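Local coordinates for protein TetR family transcriptional regulator (Rhodococcus erythropolis, PDB 4ZA6) that probably represses transcription of the quorum-sensing signal degradation gene qsdA by binding operator DNA, as a regulator of the TetR family, at residues A[49-52]-A[53-57]; A[79-82]-A[83-87]; A[121-124]-A[125-129]; A[130-134]-A[135-139]; A[175-178]-A[179-183]. One frame throughout, in Å; residues are numbered along the deposited sequence.

Contact 1. Residues A[49-52]-A[53-57]; sequences ELLG and TVLAE
Leu51 and Leu55 meet one helical turn apart, and this is the close-packed flank of the contact. CG of Leu51 lies 3.9 Å from CD1 of Leu55, and the two side chains cross at a slant. In Leu55 the branch is held beside its own backbone N (chi1 -63°), which brings Leu55 CG back to 3.2 Å from Leu51 O. The backbone bond beneath it joins Leu55 N to Leu51 O at 2.9 Å. Leu50 and Val54 repeat the pattern more loosely, CD1 of Leu50 standing 4.3 Å from CG2 of Val54. Gly52 is also buried, and its carbonyl takes the N-H of Ala56. The other flank is polar and faces solvent at Glu49. Here Thr53 holds its hydroxyl anti to its own carbonyl carbon (chi1 -59°). This turns Thr53 OG1 back along the helix to donate to Glu49 O at 3.0 Å. Thr53 N also donates to Glu49 O, at 3.2 Å, from the opposite face of the carbonyl plane. One acceptor is thus gripped twice by one residue. A valine in place of Thr53 would probably leave Glu49 O with the backbone N-H alone from this residue. Within the all-helical TetR fold, this part of helix 47-69 joins the N-terminal helices to the C-terminal ones. Val54 rests on Ala14 of helix 4-19, Leu50 on Leu29 of helix 26-33, Leu51 on Leu109 of helix 103-111, and Ala56 on Ile119 of helix 115-133.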
loop_
_atom_site.group_PDB
_atom_site.type_symbol
_atom_site.label_atom_id
_atom_site.label_comp_id
_atom_site.label_asym_id
_atom_site.label_seq_id
_atom_site.Cartn_x
_atom_site.Cartn_y
_atom_site.Cartn_z
ATOM N N GLU A 49 -1.760 -13.989 -5.312
ATOM C CA GLU A 49 -0.408 -13.489 -5.619
ATOM C C GLU A 49 -0.490 -12.369 -6.649
ATOM O O GLU A 49 0.185 -11.346 -6.496
ATOM C CB GLU A 49 0.497 -14.609 -6.159
ATOM C CG GLU A 49 0.869 -15.654 -5.125
ATOM C CD GLU A 49 1.762 -16.734 -5.705
ATOM O OE1 GLU A 49 1.228 -17.672 -6.344
ATOM O OE2 GLU A 49 3.001 -16.623 -5.553
ATOM N N LEU A 50 -1.339 -12.558 -7.691
ATOM C CA LEU A 50 -1.547 -11.559 -8.738
ATOM C C LEU A 50 -2.265 -10.319 -8.189
ATOM O O LEU A 50 -1.856 -9.213 -8.499
ATOM C CB LEU A 50 -2.304 -12.162 -9.929
ATOM C CG LEU A 50 -2.588 -11.205 -11.087
ATOM C CD1 LEU A 50 -1.301 -10.540 -11.637
ATOM C CD2 LEU A 50 -3.345 -11.886 -12.144
ATOM N N LEU A 51 -3.300 -10.492 -7.356
ATOM C CA LEU A 51 -4.006 -9.341 -6.773
ATOM C C LEU A 51 -3.071 -8.527 -5.876
ATOM O O LEU A 51 -3.073 -7.298 -5.959
ATOM C CB LEU A 51 -5.309 -9.750 -6.047
ATOM C CG LEU A 51 -6.151 -8.607 -5.446
ATOM C CD1 LEU A 51 -6.605 -7.598 -6.525
ATOM C CD2 LEU A 51 -7.318 -9.145 -4.682
ATOM N N GLY A 52 -2.220 -9.209 -5.112
ATOM C CA GLY A 52 -1.210 -8.566 -4.277
ATOM C C GLY A 52 -0.256 -7.707 -5.089
ATOM O O GLY A 52 0.070 -6.597 -4.682
ATOM N N THR A 53 0.169 -8.193 -6.266
ATOM C CA THR A 53 1.075 -7.457 -7.174
ATOM C C THR A 53 0.388 -6.224 -7.698
ATOM O O THR A 53 1.001 -5.166 -7.734
ATOM C CB THR A 53 1.505 -8.388 -8.316
ATOM O OG1 THR A 53 2.153 -9.516 -7.737
ATOM C CG2 THR A 53 2.413 -7.695 -9.347
ATOM N N VAL A 54 -0.888 -6.370 -8.116
ATOM C CA VAL A 54 -1.737 -5.318 -8.664
ATOM C C VAL A 54 -1.886 -4.202 -7.611
ATOM O O VAL A 54 -1.669 -3.028 -7.911
ATOM C CB VAL A 54 -3.106 -5.934 -9.103
ATOM C CG1 VAL A 54 -4.207 -4.872 -9.234
ATOM C CG2 VAL A 54 -2.962 -6.724 -10.410
ATOM N N LEU A 55 -2.219 -4.589 -6.377
ATOM C CA LEU A 55 -2.407 -3.668 -5.254
ATOM C C LEU A 55 -1.105 -3.037 -4.794
ATOM O O LEU A 55 -1.121 -1.880 -4.399
ATOM C CB LEU A 55 -3.114 -4.374 -4.092
ATOM C CG LEU A 55 -4.527 -4.872 -4.386
ATOM C CD1 LEU A 55 -5.105 -5.638 -3.191
ATOM C CD2 LEU A 55 -5.428 -3.729 -4.823
ATOM N N ALA A 56 0.018 -3.775 -4.881
ATOM C CA ALA A 56 1.342 -3.245 -4.524
ATOM C C ALA A 56 1.750 -2.155 -5.525
ATOM O O ALA A 56 2.281 -1.134 -5.119
ATOM C CB ALA A 56 2.367 -4.367 -4.542
ATOM N N GLU A 57 1.500 -2.365 -6.835
ATOM C CA GLU A 57 1.834 -1.357 -7.852
ATOM C C GLU A 57 0.976 -0.085 -7.652
ATOM O O GLU A 57 1.498 1.013 -7.781
ATOM C CB GLU A 57 1.680 -1.925 -9.283
ATOM C CG GLU A 57 2.759 -2.938 -9.641
ATOM C CD GLU A 57 2.844 -3.349 -11.098
ATOM O OE1 GLU A 57 2.080 -2.803 -11.925
ATOM O OE2 GLU A 57 3.668 -4.235 -11.411
#

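Contact 2. Residues A[79-82]-A[83-87]; sequences LDVF and GRVMR
Asp80 and Arg84 form an i to i+4 salt bridge on the partly exposed side of helix 74-90, while Phe82 and Met86 pack on its buried side. The ionic pair is loose. NE of Arg84 lies 3.4 Å from OD1 of Asp80, and the hydrogen bond within it is weak, bent to 136° at the hydrogen. The carboxylate and guanidinium planes are turned 66° apart, which rules out a flat two-pronged pairing. Asp80 has CG anti to its backbone N (chi1 -166°), which carries the carboxylate along the helix toward Arg84. A water closes the far end: the water oxygen lies 3.1 Å from Asp80 OD2, to which it donates, and 3.0 Å from Arg84 NH2, from which it accepts. OD2 also takes the backbone N-H of Ser71. A leucine replacing Arg84 would probably leave the carboxylate without its cationic mate on this helix and break the water bridge. This helix belongs to the C-terminal domain of the TetR family, the part that in relatives carries the ligand pocket and the dimer surface. On the buried side, the Met86 chain bends at its thioether, and Met86 CE sits 4.2 Å from CB of Phe82. Met86 CE also lies 3.4 Å from Phe82 O. Val81 CG1 and Val85 CG2 are 4.3 Å apart. Val85 also touches Ala66 of helix 47-69, and Met86 rests on Leu174 of helix 170-181.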
loop_
_atom_site.group_PDB
_atom_site.type_symbol
_atom_site.label_atom_id
_atom_site.label_comp_id
_atom_site.label_asym_id
_atom_site.label_seq_id
_atom_site.Cartn_x
_atom_site.Cartn_y
_atom_site.Cartn_z
ATOM N N LEU A 79 4.955 12.952 8.042
ATOM C CA LEU A 79 3.582 12.965 8.514
ATOM C C LEU A 79 2.620 13.364 7.402
ATOM O O LEU A 79 1.579 12.728 7.243
ATOM C CB LEU A 79 3.404 13.842 9.761
ATOM C CG LEU A 79 3.854 13.213 11.085
ATOM C CD1 LEU A 79 3.847 14.271 12.215
ATOM C CD2 LEU A 79 2.925 12.096 11.520
ATOM N N ASP A 80 2.988 14.355 6.609
ATOM C CA ASP A 80 2.157 14.792 5.493
ATOM C C ASP A 80 1.992 13.702 4.423
ATOM O O ASP A 80 0.883 13.499 3.930
ATOM C CB ASP A 80 2.715 16.074 4.873
ATOM C CG ASP A 80 1.747 16.769 3.941
ATOM O OD1 ASP A 80 0.520 16.551 4.077
ATOM O OD2 ASP A 80 2.197 17.588 3.148
ATOM N N VAL A 81 3.086 13.025 4.044
ATOM C CA VAL A 81 3.042 11.943 3.029
ATOM C C VAL A 81 2.067 10.852 3.506
ATOM O O VAL A 81 1.179 10.470 2.748
ATOM C CB VAL A 81 4.450 11.345 2.755
ATOM C CG1 VAL A 81 4.366 10.028 1.986
ATOM C CG2 VAL A 81 5.343 12.347 2.020
ATOM N N PHE A 82 2.209 10.394 4.772
ATOM C CA PHE A 82 1.358 9.327 5.340
ATOM C C PHE A 82 -0.090 9.690 5.440
ATOM O O PHE A 82 -0.933 8.842 5.161
ATOM C CB PHE A 82 1.894 8.819 6.692
ATOM C CG PHE A 82 2.874 7.695 6.487
ATOM C CD1 PHE A 82 2.440 6.372 6.454
ATOM C CD2 PHE A 82 4.219 7.958 6.265
ATOM C CE1 PHE A 82 3.335 5.334 6.214
ATOM C CE2 PHE A 82 5.111 6.917 5.997
ATOM C CZ PHE A 82 4.661 5.614 5.981
ATOM N N GLY A 83 -0.374 10.927 5.849
ATOM C CA GLY A 83 -1.737 11.431 5.929
ATOM C C GLY A 83 -2.387 11.412 4.556
ATOM O O GLY A 83 -3.508 10.923 4.406
ATOM N N ARG A 84 -1.650 11.902 3.527
ATOM C CA ARG A 84 -2.083 11.939 2.127
ATOM C C ARG A 84 -2.359 10.541 1.586
ATOM O O ARG A 84 -3.417 10.323 0.970
ATOM C CB ARG A 84 -1.037 12.635 1.250
ATOM C CG ARG A 84 -1.082 14.147 1.332
ATOM C CD ARG A 84 0.053 14.780 0.552
ATOM N NE ARG A 84 0.050 16.230 0.732
ATOM C CZ ARG A 84 -0.625 17.072 -0.036
ATOM N NH1 ARG A 84 -1.356 16.616 -1.048
ATOM N NH2 ARG A 84 -0.582 18.374 0.202
ATOM N N VAL A 85 -1.399 9.601 1.781
ATOM C CA VAL A 85 -1.522 8.217 1.326
ATOM C C VAL A 85 -2.773 7.583 1.994
ATOM O O VAL A 85 -3.623 7.045 1.300
ATOM C CB VAL A 85 -0.230 7.388 1.606
ATOM C CG1 VAL A 85 -0.474 5.889 1.391
ATOM C CG2 VAL A 85 0.921 7.852 0.730
ATOM N N MET A 86 -2.900 7.693 3.324
ATOM C CA MET A 86 -4.032 7.086 4.040
ATOM C C MET A 86 -5.401 7.609 3.621
ATOM O O MET A 86 -6.333 6.819 3.463
ATOM C CB MET A 86 -3.839 7.156 5.548
ATOM C CG MET A 86 -2.720 6.275 6.015
ATOM S SD MET A 86 -2.687 6.122 7.807
ATOM C CE MET A 86 -1.809 7.639 8.265
ATOM N N ARG A 87 -5.517 8.926 3.419
ATOM C CA ARG A 87 -6.766 9.538 2.988
ATOM C C ARG A 87 -7.088 9.199 1.546
ATOM O O ARG A 87 -8.262 9.049 1.218
ATOM C CB ARG A 87 -6.766 11.047 3.255
ATOM C CG ARG A 87 -6.855 11.343 4.739
ATOM C CD ARG A 87 -6.999 12.819 5.055
ATOM N NE ARG A 87 -5.699 13.399 5.373
ATOM C CZ ARG A 87 -5.266 13.670 6.601
ATOM N NH1 ARG A 87 -6.053 13.480 7.650
ATOM N NH2 ARG A 87 -4.055 14.170 6.785
HETATM O O HOH W 1 0.208 19.953 2.681
#

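Contact 3. Residues A[121-124]-A[125-129]; sequences ASIT and AEILQ
Ile123 lays its CG2 methyl against CD1 of Ile127, 3.9 Å away and one turn further along helix 115-133. The two side chains approach at a slant. Ile127 keeps CG1 beside its backbone N (chi1 -73°), and this folds Ile127 CD1 back over the preceding turn, 3.5 Å from Ile123 O. Ile127 N donates to Ile123 O at 3.0 Å. Leu128 does much the same to Thr124: Leu128 CG lies 3.4 Å from Thr124 O, and Leu128 N donates to Thr124 O at 2.9 Å. The Thr124 hydroxyl is buried but satisfied, since it bonds back to the carbonyl of Ser120. Ala125 is small and puts CB 3.3 Å from Ala121 O. The outer side of the helix is polar. There the extended Glu126 chain carries its carboxylate to a salt bridge with Arg64 of helix 47-69. This is the regular i to i+4 hydrogen bonding of an alpha helix, here in the C-terminal TetR domain. Three helices pack against it: Ile123 leans on Met67 of helix 47-69, Ile127 on Ile78 of helix 74-90, and Leu128 on Leu146 of helix 143-158.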
loop_
_atom_site.group_PDB
_atom_site.type_symbol
_atom_site.label_atom_id
_atom_site.label_comp_id
_atom_site.label_asym_id
_atom_site.label_seq_id
_atom_site.Cartn_x
_atom_site.Cartn_y
_atom_site.Cartn_z
ATOM N N ALA A 121 6.870 -0.568 3.007
ATOM C CA ALA A 121 8.087 -0.522 3.857
ATOM C C ALA A 121 9.348 -0.031 3.094
ATOM O O ALA A 121 10.107 0.772 3.633
ATOM C CB ALA A 121 8.345 -1.891 4.473
ATOM N N SER A 122 9.553 -0.481 1.850
ATOM C CA SER A 122 10.717 -0.056 1.048
ATOM C C SER A 122 10.594 1.395 0.568
ATOM O O SER A 122 11.597 2.101 0.542
ATOM C CB SER A 122 10.974 -1.021 -0.111
ATOM O OG SER A 122 9.935 -0.925 -1.067
ATOM N N ILE A 123 9.382 1.858 0.219
ATOM C CA ILE A 123 9.192 3.277 -0.144
ATOM C C ILE A 123 9.320 4.120 1.120
ATOM O O ILE A 123 9.980 5.164 1.075
ATOM C CB ILE A 123 7.856 3.551 -0.886
ATOM C CG1 ILE A 123 7.806 2.793 -2.245
ATOM C CG2 ILE A 123 7.663 5.074 -1.092
ATOM C CD1 ILE A 123 6.444 2.797 -2.929
ATOM N N THR A 124 8.753 3.653 2.274
ATOM C CA THR A 124 8.920 4.402 3.535
ATOM C C THR A 124 10.419 4.538 3.905
ATOM O O THR A 124 10.855 5.623 4.255
ATOM C CB THR A 124 8.083 3.828 4.689
ATOM O OG1 THR A 124 6.718 3.745 4.276
ATOM C CG2 THR A 124 8.192 4.688 5.974
ATOM N N ALA A 125 11.191 3.431 3.784
ATOM C CA ALA A 125 12.633 3.368 4.042
ATOM C C ALA A 125 13.388 4.419 3.184
ATOM O O ALA A 125 14.291 5.082 3.672
ATOM C CB ALA A 125 13.150 1.957 3.727
ATOM N N GLU A 126 12.994 4.559 1.922
ATOM C CA GLU A 126 13.554 5.515 0.955
ATOM C C GLU A 126 13.264 6.969 1.411
ATOM O O GLU A 126 14.161 7.828 1.367
ATOM C CB GLU A 126 12.975 5.219 -0.434
ATOM C CG GLU A 126 13.445 6.156 -1.534
ATOM C CD GLU A 126 12.522 6.202 -2.735
ATOM O OE1 GLU A 126 11.867 5.177 -3.041
ATOM O OE2 GLU A 126 12.479 7.265 -3.389
ATOM N N ILE A 127 12.027 7.230 1.854
ATOM C CA ILE A 127 11.588 8.532 2.382
ATOM C C ILE A 127 12.447 8.883 3.617
ATOM O O ILE A 127 12.953 10.004 3.724
ATOM C CB ILE A 127 10.070 8.545 2.715
ATOM C CG1 ILE A 127 9.218 8.568 1.433
ATOM C CG2 ILE A 127 9.711 9.747 3.609
ATOM C CD1 ILE A 127 7.830 7.881 1.573
ATOM N N LEU A 128 12.616 7.920 4.529
ATOM C CA LEU A 128 13.419 8.092 5.737
ATOM C C LEU A 128 14.871 8.379 5.411
ATOM O O LEU A 128 15.440 9.323 5.966
ATOM C CB LEU A 128 13.308 6.873 6.671
ATOM C CG LEU A 128 11.932 6.617 7.278
ATOM C CD1 LEU A 128 11.903 5.314 8.045
ATOM C CD2 LEU A 128 11.479 7.774 8.157
ATOM N N GLN A 129 15.455 7.614 4.472
ATOM C CA GLN A 129 16.852 7.785 4.079
ATOM C C GLN A 129 17.078 9.146 3.443
ATOM O O GLN A 129 18.071 9.783 3.765
ATOM C CB GLN A 129 17.315 6.651 3.149
ATOM C CG GLN A 129 18.812 6.696 2.796
ATOM C CD GLN A 129 19.714 6.467 3.988
ATOM O OE1 GLN A 129 20.415 7.372 4.458
ATOM N NE2 GLN A 129 19.715 5.252 4.505
#

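Contact 4. Residues A[130-134]-A[135-139]; sequences SQVDA and GQLTI
Gly135 gives its N-H to the carbonyl of Val132, with Gly135 N 3.1 Å from Val132 O. The donor stands well above that carbonyl plane rather than in it. Gly135 has a positive phi of 68°, which favours glycine, and a CB at this site would clash with Ala134 O. Gln136 comes next and closes the turn. Gln136 N lies 2.9 Å from Gln131 O, nearly in line with the C=O bond. These two bonds back into the last turn, with the positive phi between them, make a Schellman motif, which ends helix 115-133 and releases the chain into the loop before helix 143-158. The Gln136 side chain is bent back over the helix end. Gln136 CG packs 3.6 Å from CB of Ala134, and Gln136 CB sits 3.4 Å from OE1 of Gln131. The two glutamine amides are close to parallel, 12° apart, and OE1 of Gln131 accepts the backbone N-H of Gly74. Leu137 then turns inward. Leu137 CB meets CB of Gln131 at 3.8 Å, and the leucine also packs on Pro75 and Ile78 of helix 74-90. Past Thr138, Ile139 comes back to the helix. Ile139 holds CG1 between its backbone N and carbonyl carbon (chi1 61°), which directs Ile139 CD1 to 3.7 Å from Val132 CG2. The two side chains cross at about a right angle.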
loop_
_atom_site.group_PDB
_atom_site.type_symbol
_atom_site.label_atom_id
_atom_site.label_comp_id
_atom_site.label_asym_id
_atom_site.label_seq_id
_atom_site.Cartn_x
_atom_site.Cartn_y
_atom_site.Cartn_z
ATOM N N SER A 130 16.165 9.603 2.570
ATOM C CA SER A 130 16.304 10.916 1.926
ATOM C C SER A 130 16.241 12.034 2.954
ATOM O O SER A 130 17.028 12.971 2.863
ATOM C CB SER A 130 15.304 11.108 0.784
ATOM O OG SER A 130 13.955 11.168 1.221
ATOM N N GLN A 131 15.362 11.914 3.962
ATOM C CA GLN A 131 15.268 12.908 5.041
ATOM C C GLN A 131 16.523 12.938 5.914
ATOM O O GLN A 131 16.925 14.008 6.344
ATOM C CB GLN A 131 13.978 12.733 5.876
ATOM C CG GLN A 131 12.697 13.102 5.107
ATOM C CD GLN A 131 12.725 14.496 4.521
ATOM O OE1 GLN A 131 13.040 15.471 5.199
ATOM N NE2 GLN A 131 12.411 14.626 3.250
ATOM N N VAL A 132 17.157 11.770 6.145
ATOM C CA VAL A 132 18.416 11.629 6.902
ATOM C C VAL A 132 19.540 12.229 6.058
ATOM O O VAL A 132 20.356 12.990 6.580
ATOM C CB VAL A 132 18.709 10.153 7.310
ATOM C CG1 VAL A 132 20.167 9.960 7.761
ATOM C CG2 VAL A 132 17.748 9.699 8.397
ATOM N N ASP A 133 19.532 11.944 4.745
ATOM C CA ASP A 133 20.508 12.456 3.784
ATOM C C ASP A 133 20.461 13.982 3.661
ATOM O O ASP A 133 21.510 14.623 3.494
ATOM C CB ASP A 133 20.331 11.775 2.416
ATOM C CG ASP A 133 20.818 10.331 2.356
ATOM O OD1 ASP A 133 21.533 9.901 3.295
ATOM O OD2 ASP A 133 20.491 9.638 1.375
ATOM N N ALA A 134 19.254 14.562 3.804
ATOM C CA ALA A 134 19.009 16.004 3.740
ATOM C C ALA A 134 19.336 16.726 5.067
ATOM O O ALA A 134 19.164 17.939 5.161
ATOM C CB ALA A 134 17.556 16.245 3.369
ATOM N N GLY A 135 19.770 15.978 6.078
ATOM C CA GLY A 135 20.059 16.519 7.410
ATOM C C GLY A 135 18.809 16.988 8.131
ATOM O O GLY A 135 18.882 17.843 9.012
ATOM N N GLN A 136 17.652 16.410 7.781
ATOM C CA GLN A 136 16.336 16.788 8.320
ATOM C C GLN A 136 15.749 15.790 9.310
ATOM O O GLN A 136 14.698 16.054 9.905
ATOM C CB GLN A 136 15.327 16.986 7.167
ATOM C CG GLN A 136 15.782 17.950 6.055
ATOM C CD GLN A 136 15.786 19.415 6.423
ATOM O OE1 GLN A 136 15.932 19.808 7.579
ATOM N NE2 GLN A 136 15.669 20.268 5.423
ATOM N N LEU A 137 16.406 14.642 9.472
ATOM C CA LEU A 137 15.894 13.615 10.369
ATOM C C LEU A 137 16.997 12.904 11.141
ATOM O O LEU A 137 17.983 12.454 10.562
ATOM C CB LEU A 137 15.028 12.604 9.558
ATOM C CG LEU A 137 14.308 11.481 10.335
ATOM C CD1 LEU A 137 13.174 12.015 11.188
ATOM C CD2 LEU A 137 13.781 10.438 9.380
ATOM N N THR A 138 16.784 12.738 12.427
ATOM C CA THR A 138 17.705 12.012 13.286
ATOM C C THR A 138 17.032 10.689 13.696
ATOM O O THR A 138 15.956 10.701 14.292
ATOM C CB THR A 138 18.151 12.889 14.471
ATOM O OG1 THR A 138 18.706 14.087 13.944
ATOM C CG2 THR A 138 19.202 12.208 15.342
ATOM N N ILE A 139 17.639 9.556 13.304
ATOM C CA ILE A 139 17.111 8.238 13.637
ATOM C C ILE A 139 18.166 7.379 14.292
ATOM O O ILE A 139 19.360 7.597 14.057
ATOM C CB ILE A 139 16.419 7.529 12.438
ATOM C CG1 ILE A 139 17.385 7.284 11.254
ATOM C CG2 ILE A 139 15.138 8.268 12.043
ATOM C CD1 ILE A 139 16.767 6.474 10.040
#

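Contact 5. Residues A[175-178]-A[179-183]; sequences DLIA and LLLGV
The small side chain of Ala178 makes the hollow, and Val183 is the bump that fits it. CG2 of Val183 folds over the alanine, 3.9 Å from CB of Ala178 and 3.6 Å from Ala178 O. That methyl sits between the backbone N and the carbonyl carbon of Val183, with CG1 beside the N at chi1 -63°. Val183 N donates to Ala178 O at 2.9 Å, from above the carbonyl plane. Ile177 and Leu181 form a ridge, lying side by side and pointing the same way. CG2 of Ile177 meets CD1 of Leu181 at 3.8 Å. CG of Leu181 sits close over Ile177 O, at 3.1 Å, because its branch stays beside the backbone N. Ile177 also presses on Phe82 and Leu79 of helix 74-90. On another side the fit is loose: the CD2 methyls of Leu176 and Leu179 are 4.5 Å apart. Leu180 leans away from this turn toward Leu150 and Ile153 of helix 143-158. Asp175 has its charge paired with Arg185, just past the helix. Gly182 takes a positive phi of 77°, which glycine tolerates well, and turns the chain so that Val183 can come back over Ala178. This is a Schellman motif, here closing helix 170-181 of the C-terminal TetR domain, with Val183 supplying the apolar contact across the turn.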
loop_
_atom_site.group_PDB
_atom_site.type_symbol
_atom_site.label_atom_id
_atom_site.label_comp_id
_atom_site.label_asym_id
_atom_site.label_seq_id
_atom_site.Cartn_x
_atom_site.Cartn_y
_atom_site.Cartn_z
ATOM N N ASP A 175 -0.461 9.571 14.992
ATOM C CA ASP A 175 0.061 9.718 16.354
ATOM C C ASP A 175 1.170 8.695 16.581
ATOM O O ASP A 175 2.194 9.025 17.184
ATOM C CB ASP A 175 -1.061 9.521 17.382
ATOM C CG ASP A 175 -2.075 10.641 17.480
ATOM O OD1 ASP A 175 -1.709 11.791 17.196
ATOM O OD2 ASP A 175 -3.223 10.367 17.914
ATOM N N LEU A 176 0.976 7.468 16.060
ATOM C CA LEU A 176 1.955 6.364 16.140
ATOM C C LEU A 176 3.215 6.651 15.309
ATOM O O LEU A 176 4.320 6.360 15.768
ATOM C CB LEU A 176 1.317 5.040 15.726
ATOM C CG LEU A 176 0.379 4.410 16.770
ATOM C CD1 LEU A 176 -0.493 3.344 16.129
ATOM C CD2 LEU A 176 1.168 3.791 17.948
ATOM N N ILE A 177 3.053 7.257 14.113
ATOM C CA ILE A 177 4.184 7.674 13.261
ATOM C C ILE A 177 4.999 8.731 14.002
ATOM O O ILE A 177 6.224 8.596 14.088
ATOM C CB ILE A 177 3.728 8.168 11.873
ATOM C CG1 ILE A 177 3.039 7.052 11.101
ATOM C CG2 ILE A 177 4.905 8.755 11.072
ATOM C CD1 ILE A 177 2.116 7.570 10.019
ATOM N N ALA A 178 4.314 9.769 14.549
ATOM C CA ALA A 178 4.945 10.844 15.337
ATOM C C ALA A 178 5.772 10.244 16.484
ATOM O O ALA A 178 6.955 10.528 16.590
ATOM C CB ALA A 178 3.884 11.765 15.913
ATOM N N LEU A 179 5.151 9.356 17.294
ATOM C CA LEU A 179 5.797 8.656 18.412
ATOM C C LEU A 179 6.996 7.859 17.952
ATOM O O LEU A 179 8.033 7.915 18.593
ATOM C CB LEU A 179 4.776 7.736 19.103
ATOM C CG LEU A 179 5.265 6.872 20.251
ATOM C CD1 LEU A 179 5.518 7.708 21.531
ATOM C CD2 LEU A 179 4.284 5.749 20.514
ATOM N N LEU A 180 6.887 7.151 16.819
ATOM C CA LEU A 180 8.015 6.402 16.278
ATOM C C LEU A 180 9.162 7.338 15.839
ATOM O O LEU A 180 10.325 6.985 15.990
ATOM C CB LEU A 180 7.573 5.526 15.103
ATOM C CG LEU A 180 8.226 4.157 15.096
ATOM C CD1 LEU A 180 7.301 3.111 15.650
ATOM C CD2 LEU A 180 8.729 3.780 13.708
ATOM N N LEU A 181 8.830 8.530 15.335
ATOM C CA LEU A 181 9.819 9.513 14.880
ATOM C C LEU A 181 10.388 10.376 16.029
ATOM O O LEU A 181 11.266 11.209 15.799
ATOM C CB LEU A 181 9.199 10.432 13.811
ATOM C CG LEU A 181 8.662 9.815 12.519
ATOM C CD1 LEU A 181 8.022 10.880 11.640
ATOM C CD2 LEU A 181 9.719 9.025 11.764
ATOM N N GLY A 182 9.846 10.223 17.230
ATOM C CA GLY A 182 10.273 10.998 18.381
ATOM C C GLY A 182 9.738 12.423 18.392
ATOM O O GLY A 182 10.370 13.299 18.979
ATOM N N VAL A 183 8.583 12.677 17.743
ATOM C CA VAL A 183 7.963 14.023 17.717
ATOM C C VAL A 183 6.586 14.047 18.379
ATOM O O VAL A 183 5.978 13.010 18.574
ATOM C CB VAL A 183 7.935 14.702 16.321
ATOM C CG1 VAL A 183 9.341 14.952 15.803
ATOM C CG2 VAL A 183 7.089 13.921 15.319
#

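Overall arrangement
Contact 1 stands apart from the others. Its centre is about 21 Å from that of contact 2 and 29 Å from that of contact 5, and its nearest atoms are about 6 Å from contact 3. The side chain of Leu55 is about 4 Å from a bound methylpentanediol, probably from the crystallisation liquor, which may mark a pocket. Contacts 2 to 5 form one connected group in the C-terminal domain. Phe82 bridges contacts 2, 3 and 5: Phe82 CZ lies 3.3 Å from OG1 of Thr124, and Phe82 CB is 3.6 Å from CD1 of Ile177. Leu128 links contact 3 to contact 4, its CD2 lying 3.7 Å from CD2 of Leu137, and touches Leu181 of contact 5.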